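Local coordinates for protein thiamine pyrophosphokinase (Candida albicans, PDB 2G9Z) that transfers a pyrophosphate group from ATP to thiamine, making thiamine diphosphate, the cofactor form of vitamin B1, at residues Y44-F50 with V255-Y260; I87-D91 with D155-S159; D121-F127 with S143-S149; K286-N292 with V325-I331. All coordinates share one frame. Residue numbers count along the deposited sequence, not the author numbering.

The first loop opens near the N terminus, where residues 44-50 pair with 255-260 in contact 1; the 204 intervening residues include everything in contacts 2 and 3. Inside it, contact 2 closes a shorter loop from strand 86-90 to helix 155-170, and contact 3 nests within that one, between neighbouring strands 122-125 and 144-147. Contacts 2 and 3 touch and share a magnesium ion and the bound thiamine imidodiphosphate at one end of the alpha/beta sheet. Contact 4 follows contact 1 in series, and no loops cross. Contacts 1 and 4 meet where strands 254-259 and 322-327 adjoin, so the short strand 45-47 is joined through 254-259 to the C-terminal beta strands.

Contact 1 (Y44-F50 with V255-Y260); sequences YNHIQPF and VNYISY
Ile47 and Ile258 lie side by side at the apolar centre of a parallel strand pair at one edge of a mixed five-stranded sheet. Ile47 CD1 is 4.1 Å from Ile258 CG1, and Pro49 CD rests 3.8 Å from Ile258 CG2; Leu251 and Phe240 lie against Ile47 from the facing sheet. Strands 45-47 and 255-259 run at 22° with axes 4.7 Å apart, in the register Asn45-Asn256, His46-Tyr257, Ile47-Ile258. The ladder is regular: Asn45 N to Val255 O 2.8 Å, Tyr257 N to Asn45 O 2.8 Å, Ile47 N to Tyr257 O 2.9 Å and Ser259 N to Ile47 O 3.0 Å. Beyond the pairing, Phe50 CD2 packs 4.0 Å from Tyr260 CB. On the face opposite the isoleucines, His46 and Tyr257, both t at chi1, set their rings near parallel but slid apart, with centroids 5.2 Å apart. At the other end Tyr44 CE2 lies 3.5 Å from Tyr257 CB. Among the polar groups, Asn45 ND2 donates to Asn256 OD1 at 3.0 Å, while Asn256 ND2 turns to Lys252 and Val325 carbonyls. A water joins Gln48 NE2 to Ser259 OG, each at 3.0 Å, and that same Ser259 OG is hydrogen-bonded to His46 NE2 at 2.6 Å.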
# COMPACT_ATOMS: atom_id res chain seq x y z
N TYR A 44 -17.43 -1.46 23.89
CA TYR A 44 -16.48 -1.77 22.83
C TYR A 44 -16.95 -1.26 21.48
O TYR A 44 -18.10 -0.85 21.32
CB TYR A 44 -16.26 -3.28 22.74
CG TYR A 44 -17.53 -4.08 22.51
CD1 TYR A 44 -18.38 -4.40 23.57
CD2 TYR A 44 -17.88 -4.50 21.23
CE1 TYR A 44 -19.55 -5.13 23.36
CE2 TYR A 44 -19.05 -5.23 21.01
CZ TYR A 44 -19.88 -5.54 22.08
OH TYR A 44 -21.04 -6.26 21.87
N ASN A 45 -16.05 -1.28 20.50
CA ASN A 45 -16.41 -0.84 19.16
C ASN A 45 -16.85 -2.06 18.36
O ASN A 45 -16.10 -3.03 18.24
CB ASN A 45 -15.21 -0.18 18.47
CG ASN A 45 -15.55 0.33 17.08
OD1 ASN A 45 -16.50 1.08 16.91
ND2 ASN A 45 -14.76 -0.08 16.09
N HIS A 46 -18.07 -2.02 17.84
CA HIS A 46 -18.59 -3.13 17.06
C HIS A 46 -18.42 -2.80 15.58
O HIS A 46 -18.88 -1.76 15.12
CB HIS A 46 -20.08 -3.36 17.36
CG HIS A 46 -20.64 -4.60 16.74
ND1 HIS A 46 -21.99 -4.88 16.73
CD2 HIS A 46 -20.04 -5.64 16.11
CE1 HIS A 46 -22.19 -6.04 16.13
NE2 HIS A 46 -21.02 -6.52 15.74
N ILE A 47 -17.74 -3.69 14.86
CA ILE A 47 -17.51 -3.49 13.43
C ILE A 47 -18.11 -4.64 12.63
O ILE A 47 -17.86 -5.81 12.94
CB ILE A 47 -15.99 -3.46 13.09
CG1 ILE A 47 -15.24 -2.55 14.06
CG2 ILE A 47 -15.80 -2.97 11.67
CD1 ILE A 47 -13.73 -2.60 13.88
N GLN A 48 -18.89 -4.31 11.61
CA GLN A 48 -19.52 -5.30 10.74
C GLN A 48 -19.13 -4.93 9.32
O GLN A 48 -19.93 -4.36 8.57
CB GLN A 48 -21.04 -5.25 10.90
CG GLN A 48 -21.53 -5.67 12.27
CD GLN A 48 -23.01 -5.42 12.44
OE1 GLN A 48 -23.44 -4.28 12.59
NE2 GLN A 48 -23.80 -6.49 12.41
N PRO A 49 -17.89 -5.25 8.93
CA PRO A 49 -17.35 -4.95 7.60
C PRO A 49 -18.09 -5.52 6.40
O PRO A 49 -18.07 -4.93 5.33
CB PRO A 49 -15.92 -5.50 7.67
CG PRO A 49 -15.63 -5.62 9.15
CD PRO A 49 -16.95 -6.09 9.69
N PHE A 50 -18.76 -6.66 6.59
CA PHE A 50 -19.41 -7.33 5.47
C PHE A 50 -20.91 -7.20 5.31
O PHE A 50 -21.52 -7.97 4.57
CB PHE A 50 -19.01 -8.80 5.49
CG PHE A 50 -17.53 -9.00 5.64
CD1 PHE A 50 -16.67 -8.76 4.57
CD2 PHE A 50 -16.99 -9.37 6.87
CE1 PHE A 50 -15.29 -8.88 4.73
CE2 PHE A 50 -15.61 -9.48 7.03
CZ PHE A 50 -14.76 -9.24 5.95
N VAL A 255 -11.31 -1.98 22.84
CA VAL A 255 -11.80 -3.28 22.40
C VAL A 255 -12.63 -3.16 21.12
O VAL A 255 -13.48 -2.28 20.99
CB VAL A 255 -12.66 -3.94 23.50
CG1 VAL A 255 -13.11 -5.33 23.06
CG2 VAL A 255 -11.87 -4.03 24.79
N ASN A 256 -12.38 -4.06 20.17
CA ASN A 256 -13.11 -4.08 18.92
C ASN A 256 -13.68 -5.48 18.72
O ASN A 256 -12.98 -6.47 18.87
CB ASN A 256 -12.18 -3.77 17.73
CG ASN A 256 -11.66 -2.35 17.75
OD1 ASN A 256 -12.30 -1.42 17.26
ND2 ASN A 256 -10.48 -2.18 18.32
N TYR A 257 -14.96 -5.56 18.39
CA TYR A 257 -15.58 -6.84 18.12
C TYR A 257 -15.99 -6.82 16.65
O TYR A 257 -16.84 -6.02 16.25
CB TYR A 257 -16.81 -7.06 19.01
CG TYR A 257 -17.61 -8.31 18.65
CD1 TYR A 257 -16.99 -9.55 18.55
CD2 TYR A 257 -18.98 -8.24 18.41
CE1 TYR A 257 -17.71 -10.69 18.21
CE2 TYR A 257 -19.72 -9.37 18.08
CZ TYR A 257 -19.08 -10.60 17.98
OH TYR A 257 -19.80 -11.72 17.64
N ILE A 258 -15.35 -7.66 15.85
CA ILE A 258 -15.64 -7.73 14.43
C ILE A 258 -16.54 -8.94 14.23
O ILE A 258 -16.15 -10.05 14.56
CB ILE A 258 -14.35 -7.91 13.58
CG1 ILE A 258 -13.42 -6.70 13.76
CG2 ILE A 258 -14.71 -8.07 12.11
CD1 ILE A 258 -12.74 -6.62 15.12
N SER A 259 -17.74 -8.72 13.70
CA SER A 259 -18.67 -9.83 13.50
C SER A 259 -19.23 -9.92 12.08
O SER A 259 -19.22 -8.95 11.33
CB SER A 259 -19.84 -9.73 14.49
OG SER A 259 -20.63 -8.59 14.24
N TYR A 260 -19.72 -11.11 11.75
CA TYR A 260 -20.29 -11.41 10.44
C TYR A 260 -21.10 -12.69 10.58
O TYR A 260 -20.89 -13.46 11.52
CB TYR A 260 -19.16 -11.60 9.42
CG TYR A 260 -17.93 -12.23 10.03
CD1 TYR A 260 -16.88 -11.44 10.50
CD2 TYR A 260 -17.84 -13.61 10.20
CE1 TYR A 260 -15.78 -12.00 11.13
CE2 TYR A 260 -16.74 -14.19 10.83
CZ TYR A 260 -15.71 -13.38 11.29
OH TYR A 260 -14.64 -13.93 11.95
O HOH W 1 -22.79 -9.32 12.29
O HOH W 2 -20.05 -7.92 8.92

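Contact 2 (I87-D91 with D155-S159); sequences IVCAD and DFTKS. With MG (magnesium ion), chain C; VNP (3-[(4-amino-2-methylpyrimidin-5-yl)methyl]-5-(2-{[hydroxy(phosphonoamino)phosphoryl]oxy}ethyl)-4-methyl-1,3-thiazol-3-I um), chain H.
Asp155, Ser159 and Ala90 form the heart of this buried helix-on-strand contact in the alpha/beta catalytic domain, where the start of helix 155-170 lies over the C-terminal end of strand 86-90 beside a magnesium site. The short axes of strand 87-90 and helix 155-159 come within 8.3 Å at 153°, roughly antiparallel. Ala90, which points at the helix, brings its CB to 4.0 Å from Asp155 CB and 3.4 Å from Ser159 OG. Ser159, chi1 m, folds back so that its OG donates to Asp155 O at 2.9 Å, alongside the helical bond from Ser159 N to Asp155 O at 3.0 Å. After the strand, phi/psi of 43/-111° and chi1 t place Asp91 OD2 2.3 Å from the magnesium, while Ile130 N holds Asp91 OD1. Asp155, chi1 m, binds the same magnesium through OD2 at 2.2 Å. Asp91 OD2 and Asp155 OD2 stand 3.5 Å apart, both being metal ligands, and Asp126 and Asp128 complete the protein's share. The ion also takes VNP O1B at 2.2 Å and a water at 2.4 Å. The helix start also grips the imidodiphosphate of the ligand: Asp155 N donates to VNP O2B at 2.8 Å.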
# COMPACT_ATOMS: atom_id res chain seq x y z
N ILE A 87 -23.54 8.65 -4.03
CA ILE A 87 -22.37 8.12 -4.73
C ILE A 87 -21.54 9.30 -5.23
O ILE A 87 -22.06 10.22 -5.85
CB ILE A 87 -22.76 7.26 -5.96
CG1 ILE A 87 -23.54 6.01 -5.52
CG2 ILE A 87 -21.50 6.83 -6.70
CD1 ILE A 87 -25.01 6.25 -5.25
N VAL A 88 -20.24 9.26 -4.94
CA VAL A 88 -19.33 10.32 -5.35
C VAL A 88 -18.15 9.78 -6.16
O VAL A 88 -17.52 8.80 -5.75
CB VAL A 88 -18.74 11.05 -4.13
CG1 VAL A 88 -17.76 12.13 -4.58
CG2 VAL A 88 -19.85 11.64 -3.28
N CYS A 89 -17.85 10.41 -7.29
CA CYS A 89 -16.71 10.00 -8.10
C CYS A 89 -15.62 11.04 -7.93
O CYS A 89 -15.86 12.24 -8.08
CB CYS A 89 -17.07 9.92 -9.59
SG CYS A 89 -18.12 8.56 -10.06
N ALA A 90 -14.42 10.59 -7.59
CA ALA A 90 -13.30 11.50 -7.44
C ALA A 90 -12.61 11.58 -8.80
O ALA A 90 -11.91 10.65 -9.20
CB ALA A 90 -12.32 10.97 -6.38
N ASP A 91 -12.85 12.67 -9.52
CA ASP A 91 -12.26 12.90 -10.84
C ASP A 91 -12.28 11.64 -11.72
O ASP A 91 -13.35 11.20 -12.13
CB ASP A 91 -10.82 13.40 -10.70
CG ASP A 91 -10.26 13.98 -12.00
OD1 ASP A 91 -10.93 13.90 -13.04
OD2 ASP A 91 -9.14 14.52 -11.98
N ASP A 155 -7.87 14.70 -4.93
CA ASP A 155 -9.26 14.42 -5.24
C ASP A 155 -9.97 13.64 -4.15
O ASP A 155 -11.17 13.80 -3.95
CB ASP A 155 -9.37 13.68 -6.56
CG ASP A 155 -8.81 14.48 -7.71
OD1 ASP A 155 -8.89 15.72 -7.66
OD2 ASP A 155 -8.31 13.86 -8.67
N PHE A 156 -9.23 12.78 -3.47
CA PHE A 156 -9.80 11.98 -2.39
C PHE A 156 -10.33 12.89 -1.30
O PHE A 156 -11.49 12.79 -0.90
CB PHE A 156 -8.75 11.05 -1.79
CG PHE A 156 -9.25 10.26 -0.62
CD1 PHE A 156 -9.99 9.09 -0.81
CD2 PHE A 156 -9.04 10.70 0.68
CE1 PHE A 156 -10.51 8.38 0.27
CE2 PHE A 156 -9.55 10.00 1.77
CZ PHE A 156 -10.29 8.84 1.56
N THR A 157 -9.46 13.76 -0.80
CA THR A 157 -9.82 14.68 0.27
C THR A 157 -10.93 15.63 -0.15
O THR A 157 -11.87 15.87 0.61
CB THR A 157 -8.58 15.48 0.73
OG1 THR A 157 -7.59 14.57 1.22
CG2 THR A 157 -8.96 16.45 1.84
N LYS A 158 -10.83 16.18 -1.36
CA LYS A 158 -11.87 17.08 -1.85
C LYS A 158 -13.21 16.36 -1.87
O LYS A 158 -14.24 16.96 -1.57
CB LYS A 158 -11.51 17.59 -3.25
CG LYS A 158 -10.30 18.52 -3.25
CD LYS A 158 -9.73 18.71 -4.65
CE LYS A 158 -8.50 19.61 -4.60
NZ LYS A 158 -7.87 19.80 -5.93
N SER A 159 -13.19 15.08 -2.22
CA SER A 159 -14.43 14.29 -2.27
C SER A 159 -14.99 14.06 -0.87
O SER A 159 -16.21 14.13 -0.66
CB SER A 159 -14.18 12.93 -2.95
OG SER A 159 -13.92 13.10 -4.33
MG MG C . -7.38 14.72 -10.45
O2G VNP H . -2.72 15.08 -9.66
PG VNP H . -2.82 13.53 -9.24
O3G VNP H . -1.48 12.95 -9.02
O1G VNP H . -3.59 12.79 -10.45
N3B VNP H . -3.77 13.41 -7.93
PB VNP H . -4.91 14.56 -7.84
O2B VNP H . -5.80 14.26 -6.69
O1B VNP H . -5.54 14.68 -9.17
O1 VNP H . -4.10 15.92 -7.54
C7 VNP H . -3.29 16.13 -6.38
C12 VNP H . -3.30 17.64 -6.12
C11 VNP H . -2.41 18.15 -4.98
C10 VNP H . -0.92 18.31 -5.29
CM4 VNP H . -0.39 18.65 -6.69
S1 VNP H . -2.33 17.16 -3.45
C9 VNP H . -0.69 17.66 -3.12
N5 VNP H . -0.12 18.10 -4.24
C7A VNP H . 1.34 18.27 -4.38
C5A VNP H . 2.05 18.57 -3.05
C6A VNP H . 2.96 17.62 -2.61
N1A VNP H . 3.70 17.83 -1.54
C2A VNP H . 3.60 18.98 -0.85
CM2 VNP H . 4.50 19.21 0.36
N3A VNP H . 2.72 19.92 -1.23
C4A VNP H . 1.95 19.74 -2.31
N4A VNP H . 1.09 20.70 -2.65
O HOH W 3 -6.56 12.52 -10.75

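Contact 3 (D121-F127 with S143-S149); sequences DYIVGDF and SKIIRQS. With MG (magnesium ion), chain D; MG (magnesium ion), chain C; VNP (3-[(4-amino-2-methylpyrimidin-5-yl)methyl]-5-(2-{[hydroxy(phosphonoamino)phosphoryl]oxy}ethyl)-4-methyl-1,3-thiazol-3-I um), chain H.
Ser143 brings its CB to 3.8 Å from Ile123 CD1 as residues 143-149 enter a parallel pairing of strands 122-125 and 144-147, whose axes lie 4.7 Å apart at 7°. Opposite Tyr122, Lys144 N donates to Asp121 O at 2.9 Å, and Lys144 O accepts from Ile123 N at 2.9 Å. The extended Lys144 side chain lays CD 3.3 Å from Tyr122 CE1 before NZ forms a salt bridge with Glu174. Ile145 sits on the other face, with CD1 3.8 Å from Ile123 CB and CG2 3.4 Å from Phe127 CE2. Helix 132-139 links the two strands, so this is a beta-alpha-beta unit at the edge of the catalytic domain's sheet. Ile146 N bonds to Ile123 O at 2.9 Å and Gly125 N to Ile146 O at 3.3 Å; Ile146 packs its CB 4.0 Å from Val124 CB and its CD1 3.8 Å from Tyr122 CD1. Arg147 CB lies 3.3 Å from Phe127 CE2, and a water bridges Arg147 NE (3.0 Å) to Asp126 O (2.6 Å). Gln148 N closes the ladder on Gly125 O at 2.8 Å; the glycine's phi/psi of 137/-171° would jam a CB against the preceding carbonyl O. By Ser149, whose CA is 4.2 Å from Asp126 CB, strand 122-125 has ended in a metal site: Asp126, chi1 p, splits its carboxylate between two magnesium ions, OD1 to that of chain C and OD2 to that of chain D, each at 2.2 Å, which share VNP O1B.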
# COMPACT_ATOMS: atom_id res chain seq x y z
N ASP A 121 -24.01 11.14 -7.74
CA ASP A 121 -24.55 12.36 -7.17
C ASP A 121 -23.58 13.52 -7.35
O ASP A 121 -23.98 14.63 -7.71
CB ASP A 121 -24.84 12.16 -5.69
CG ASP A 121 -25.99 11.19 -5.46
OD1 ASP A 121 -27.15 11.66 -5.44
OD2 ASP A 121 -25.73 9.98 -5.32
N TYR A 122 -22.30 13.27 -7.11
CA TYR A 122 -21.27 14.29 -7.24
C TYR A 122 -20.03 13.76 -7.95
O TYR A 122 -19.68 12.59 -7.83
CB TYR A 122 -20.82 14.78 -5.85
CG TYR A 122 -21.87 15.41 -4.98
CD1 TYR A 122 -22.09 16.79 -4.99
CD2 TYR A 122 -22.62 14.63 -4.10
CE1 TYR A 122 -23.03 17.38 -4.14
CE2 TYR A 122 -23.57 15.21 -3.24
CZ TYR A 122 -23.76 16.58 -3.27
OH TYR A 122 -24.68 17.15 -2.42
N ILE A 123 -19.36 14.65 -8.68
CA ILE A 123 -18.11 14.33 -9.37
C ILE A 123 -17.22 15.50 -8.97
O ILE A 123 -17.51 16.64 -9.33
CB ILE A 123 -18.26 14.31 -10.90
CG1 ILE A 123 -19.16 13.15 -11.32
CG2 ILE A 123 -16.89 14.19 -11.54
CD1 ILE A 123 -19.38 13.07 -12.83
N VAL A 124 -16.16 15.22 -8.20
CA VAL A 124 -15.29 16.30 -7.74
C VAL A 124 -13.79 16.08 -7.93
O VAL A 124 -13.34 14.95 -8.10
CB VAL A 124 -15.59 16.65 -6.25
CG1 VAL A 124 -16.77 15.82 -5.74
CG2 VAL A 124 -14.36 16.43 -5.38
N GLY A 125 -13.04 17.17 -7.88
CA GLY A 125 -11.59 17.10 -8.03
C GLY A 125 -11.07 18.19 -8.94
O GLY A 125 -11.81 19.10 -9.31
N ASP A 126 -9.79 18.12 -9.29
CA ASP A 126 -9.22 19.13 -10.18
C ASP A 126 -9.46 18.80 -11.65
O ASP A 126 -9.14 19.59 -12.53
CB ASP A 126 -7.72 19.29 -9.92
CG ASP A 126 -6.98 17.97 -9.94
OD1 ASP A 126 -7.61 16.95 -10.25
OD2 ASP A 126 -5.78 17.98 -9.63
N PHE A 127 -10.05 17.63 -11.89
CA PHE A 127 -10.40 17.16 -13.23
C PHE A 127 -9.28 17.04 -14.25
O PHE A 127 -9.46 17.40 -15.42
CB PHE A 127 -11.51 18.04 -13.81
CG PHE A 127 -12.77 18.03 -12.99
CD1 PHE A 127 -13.15 16.89 -12.28
CD2 PHE A 127 -13.59 19.15 -12.94
CE1 PHE A 127 -14.33 16.87 -11.54
CE2 PHE A 127 -14.77 19.13 -12.21
CZ PHE A 127 -15.14 17.99 -11.50
N SER A 143 -25.31 14.80 -12.73
CA SER A 143 -24.26 14.72 -11.72
C SER A 143 -23.86 16.13 -11.30
O SER A 143 -23.69 17.00 -12.15
CB SER A 143 -23.04 13.99 -12.28
OG SER A 143 -23.33 12.63 -12.55
N LYS A 144 -23.71 16.35 -10.00
CA LYS A 144 -23.30 17.65 -9.48
C LYS A 144 -21.79 17.75 -9.61
O LYS A 144 -21.05 16.99 -8.97
CB LYS A 144 -23.71 17.80 -8.01
CG LYS A 144 -25.20 17.66 -7.77
CD LYS A 144 -25.54 17.82 -6.30
CE LYS A 144 -27.04 17.68 -6.07
NZ LYS A 144 -27.39 17.88 -4.64
N ILE A 145 -21.34 18.69 -10.44
CA ILE A 145 -19.92 18.89 -10.69
C ILE A 145 -19.27 19.91 -9.77
O ILE A 145 -19.70 21.06 -9.69
CB ILE A 145 -19.69 19.36 -12.13
CG1 ILE A 145 -20.36 18.41 -13.12
CG2 ILE A 145 -18.19 19.49 -12.40
CD1 ILE A 145 -19.94 16.96 -12.97
N ILE A 146 -18.22 19.49 -9.07
CA ILE A 146 -17.51 20.39 -8.18
C ILE A 146 -16.03 20.39 -8.52
O ILE A 146 -15.27 19.54 -8.05
CB ILE A 146 -17.68 19.98 -6.70
CG1 ILE A 146 -19.17 19.91 -6.35
CG2 ILE A 146 -16.99 20.99 -5.80
CD1 ILE A 146 -19.44 19.49 -4.91
N ARG A 147 -15.61 21.34 -9.36
CA ARG A 147 -14.21 21.44 -9.75
C ARG A 147 -13.42 22.20 -8.70
O ARG A 147 -13.83 23.26 -8.23
CB ARG A 147 -14.09 22.13 -11.11
CG ARG A 147 -12.66 22.17 -11.64
CD ARG A 147 -12.62 22.34 -13.15
NE ARG A 147 -11.27 22.19 -13.68
CZ ARG A 147 -10.99 21.86 -14.94
NH1 ARG A 147 -11.97 21.65 -15.81
NH2 ARG A 147 -9.72 21.74 -15.33
N GLN A 148 -12.27 21.64 -8.31
CA GLN A 148 -11.40 22.26 -7.32
C GLN A 148 -9.97 22.16 -7.83
O GLN A 148 -9.40 21.06 -7.88
CB GLN A 148 -11.54 21.54 -5.98
CG GLN A 148 -12.94 21.59 -5.39
CD GLN A 148 -13.27 22.96 -4.80
OE1 GLN A 148 -13.67 23.88 -5.51
NE2 GLN A 148 -13.10 23.09 -3.50
N SER A 149 -9.39 23.29 -8.19
CA SER A 149 -8.04 23.32 -8.73
C SER A 149 -6.92 23.37 -7.69
O SER A 149 -5.75 23.35 -8.06
CB SER A 149 -7.88 24.50 -9.68
OG SER A 149 -7.93 25.73 -8.97
MG MG D . -4.35 16.31 -10.05
MG MG C . -7.38 14.72 -10.45
O2G VNP H . -2.72 15.08 -9.66
PG VNP H . -2.82 13.53 -9.24
O3G VNP H . -1.48 12.95 -9.02
O1G VNP H . -3.59 12.79 -10.45
N3B VNP H . -3.77 13.41 -7.93
PB VNP H . -4.91 14.56 -7.84
O2B VNP H . -5.80 14.26 -6.69
O1B VNP H . -5.54 14.68 -9.17
O1 VNP H . -4.10 15.92 -7.54
C7 VNP H . -3.29 16.13 -6.38
C12 VNP H . -3.30 17.64 -6.12
C11 VNP H . -2.41 18.15 -4.98
C10 VNP H . -0.92 18.31 -5.29
CM4 VNP H . -0.39 18.65 -6.69
S1 VNP H . -2.33 17.16 -3.45
C9 VNP H . -0.69 17.66 -3.12
N5 VNP H . -0.12 18.10 -4.24
C7A VNP H . 1.34 18.27 -4.38
C5A VNP H . 2.05 18.57 -3.05
C6A VNP H . 2.96 17.62 -2.61
N1A VNP H . 3.70 17.83 -1.54
C2A VNP H . 3.60 18.98 -0.85
CM2 VNP H . 4.50 19.21 0.36
N3A VNP H . 2.72 19.92 -1.23
C4A VNP H . 1.95 19.74 -2.31
N4A VNP H . 1.09 20.70 -2.65
O HOH W 4 -27.53 14.53 -4.63
O HOH W 5 -8.85 22.08 -11.85
O HOH W 3 -6.56 12.52 -10.75

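Contact 4 (K286-N292 with V325-I331); sequences KTPIILN and VECSDDI
Leu291, chi1 m and chi2 t, overlaps Cys327, Val325 and Ile331: its CD2 lies 3.6 Å from Cys327 CB, 4.2 Å from Val325 CG1 and 4.2 Å from Ile331 CD1. Ile289 extends the apolar patch, with CD1 3.9 Å from Ile331 CB and CG2 4.1 Å from Cys327 CB. Strands 289-292 and 325-327 run antiparallel at 157°, axes 4.8 Å apart. Asn292 and Glu326 form a hydrogen-bonded pair, Asn292 N to Glu326 O at 3.0 Å and Glu326 N to Asn292 O at 2.7 Å; Leu291 and Cys327 form the next, non-hydrogen-bonded pair. Where the second strand ends, Ser328 N donates to Ile290 O at 3.0 Å, while Ser328 OG, chi1 p, accepts from Ile290 N at 2.7 Å in place of a backbone carbonyl. A water spans Pro288 O (2.8 Å), Ser328 OG (2.6 Å) and Asp329 OD2 (3.0 Å). Leu280 of the larger sheet meets Leu291, Val325 and Ile331, as expected for the beta sandwich of a thiamine pyrophosphokinase vitamin B1-binding domain.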
# COMPACT_ATOMS: atom_id res chain seq x y z
N LYS A 286 1.74 6.69 16.09
CA LYS A 286 1.65 6.26 17.48
C LYS A 286 2.21 4.84 17.55
O LYS A 286 1.55 3.88 17.13
CB LYS A 286 0.19 6.27 17.94
CG LYS A 286 -0.46 7.65 17.95
CD LYS A 286 0.25 8.59 18.91
CE LYS A 286 -0.43 9.95 18.98
NZ LYS A 286 -0.40 10.66 17.67
N THR A 287 3.42 4.72 18.07
CA THR A 287 4.08 3.42 18.16
C THR A 287 4.83 3.25 19.48
O THR A 287 5.36 4.21 20.03
CB THR A 287 5.08 3.23 17.01
OG1 THR A 287 6.28 3.96 17.30
CG2 THR A 287 4.50 3.77 15.71
N PRO A 288 4.89 2.01 20.00
CA PRO A 288 4.27 0.82 19.42
C PRO A 288 2.83 0.65 19.89
O PRO A 288 2.39 1.31 20.84
CB PRO A 288 5.16 -0.30 19.92
CG PRO A 288 5.52 0.16 21.28
CD PRO A 288 5.84 1.63 21.06
N ILE A 289 2.11 -0.25 19.24
CA ILE A 289 0.72 -0.53 19.58
C ILE A 289 0.66 -1.92 20.20
O ILE A 289 1.20 -2.88 19.64
CB ILE A 289 -0.17 -0.46 18.32
CG1 ILE A 289 -0.26 1.00 17.84
CG2 ILE A 289 -1.55 -1.02 18.62
CD1 ILE A 289 -1.15 1.20 16.65
N ILE A 290 0.01 -2.02 21.35
CA ILE A 290 -0.13 -3.30 22.04
C ILE A 290 -1.41 -3.96 21.59
O ILE A 290 -2.48 -3.35 21.64
CB ILE A 290 -0.21 -3.12 23.58
CG1 ILE A 290 0.91 -2.21 24.07
CG2 ILE A 290 -0.12 -4.49 24.25
CD1 ILE A 290 2.29 -2.76 23.87
N LEU A 291 -1.32 -5.22 21.17
CA LEU A 291 -2.49 -5.95 20.71
C LEU A 291 -2.84 -7.20 21.51
O LEU A 291 -1.97 -7.89 22.05
CB LEU A 291 -2.29 -6.36 19.25
CG LEU A 291 -2.06 -5.29 18.18
CD1 LEU A 291 -1.63 -5.96 16.87
CD2 LEU A 291 -3.31 -4.47 17.99
N ASN A 292 -4.13 -7.48 21.58
CA ASN A 292 -4.67 -8.66 22.24
C ASN A 292 -5.80 -9.10 21.33
O ASN A 292 -6.75 -8.36 21.12
CB ASN A 292 -5.23 -8.34 23.63
CG ASN A 292 -4.15 -8.18 24.67
OD1 ASN A 292 -3.31 -9.06 24.85
ND2 ASN A 292 -4.17 -7.05 25.37
N VAL A 325 -10.36 -7.84 18.82
CA VAL A 325 -9.02 -7.28 18.84
C VAL A 325 -9.03 -6.06 19.74
O VAL A 325 -9.86 -5.15 19.58
CB VAL A 325 -8.51 -6.83 17.45
CG1 VAL A 325 -7.12 -6.19 17.60
CG2 VAL A 325 -8.44 -8.02 16.51
N GLU A 326 -8.14 -6.07 20.72
CA GLU A 326 -8.02 -4.93 21.62
C GLU A 326 -6.70 -4.28 21.22
O GLU A 326 -5.71 -4.97 21.00
CB GLU A 326 -7.97 -5.39 23.08
CG GLU A 326 -7.74 -4.26 24.06
CD GLU A 326 -7.93 -4.70 25.50
OE1 GLU A 326 -7.47 -5.80 25.85
OE2 GLU A 326 -8.54 -3.93 26.28
N CYS A 327 -6.69 -2.96 21.11
CA CYS A 327 -5.47 -2.27 20.71
C CYS A 327 -5.24 -1.01 21.54
O CYS A 327 -6.19 -0.31 21.87
CB CYS A 327 -5.55 -1.91 19.23
SG CYS A 327 -6.96 -0.86 18.80
N SER A 328 -3.98 -0.73 21.86
CA SER A 328 -3.64 0.44 22.66
C SER A 328 -3.82 1.77 21.92
O SER A 328 -3.74 2.83 22.52
CB SER A 328 -2.21 0.34 23.16
OG SER A 328 -1.31 0.25 22.08
N ASP A 329 -4.05 1.69 20.61
CA ASP A 329 -4.24 2.86 19.76
C ASP A 329 -4.82 2.41 18.44
O ASP A 329 -4.74 1.22 18.10
CB ASP A 329 -2.90 3.56 19.48
CG ASP A 329 -2.73 4.83 20.29
OD1 ASP A 329 -3.61 5.71 20.19
OD2 ASP A 329 -1.72 4.95 21.00
N ASP A 330 -5.40 3.34 17.68
CA ASP A 330 -5.99 2.99 16.40
C ASP A 330 -4.98 2.23 15.55
O ASP A 330 -3.78 2.52 15.57
CB ASP A 330 -6.43 4.24 15.63
CG ASP A 330 -7.61 4.96 16.28
OD1 ASP A 330 -8.26 4.40 17.18
OD2 ASP A 330 -7.89 6.11 15.86
N ILE A 331 -5.47 1.24 14.81
CA ILE A 331 -4.61 0.47 13.94
C ILE A 331 -5.42 -0.07 12.78
O ILE A 331 -6.59 -0.45 12.93
CB ILE A 331 -3.91 -0.69 14.71
CG1 ILE A 331 -2.91 -1.40 13.78
CG2 ILE A 331 -4.95 -1.67 15.24
CD1 ILE A 331 -2.04 -2.46 14.50
O HOH W 6 -0.10 2.42 21.50
O HOH W 7 -4.34 -3.99 23.67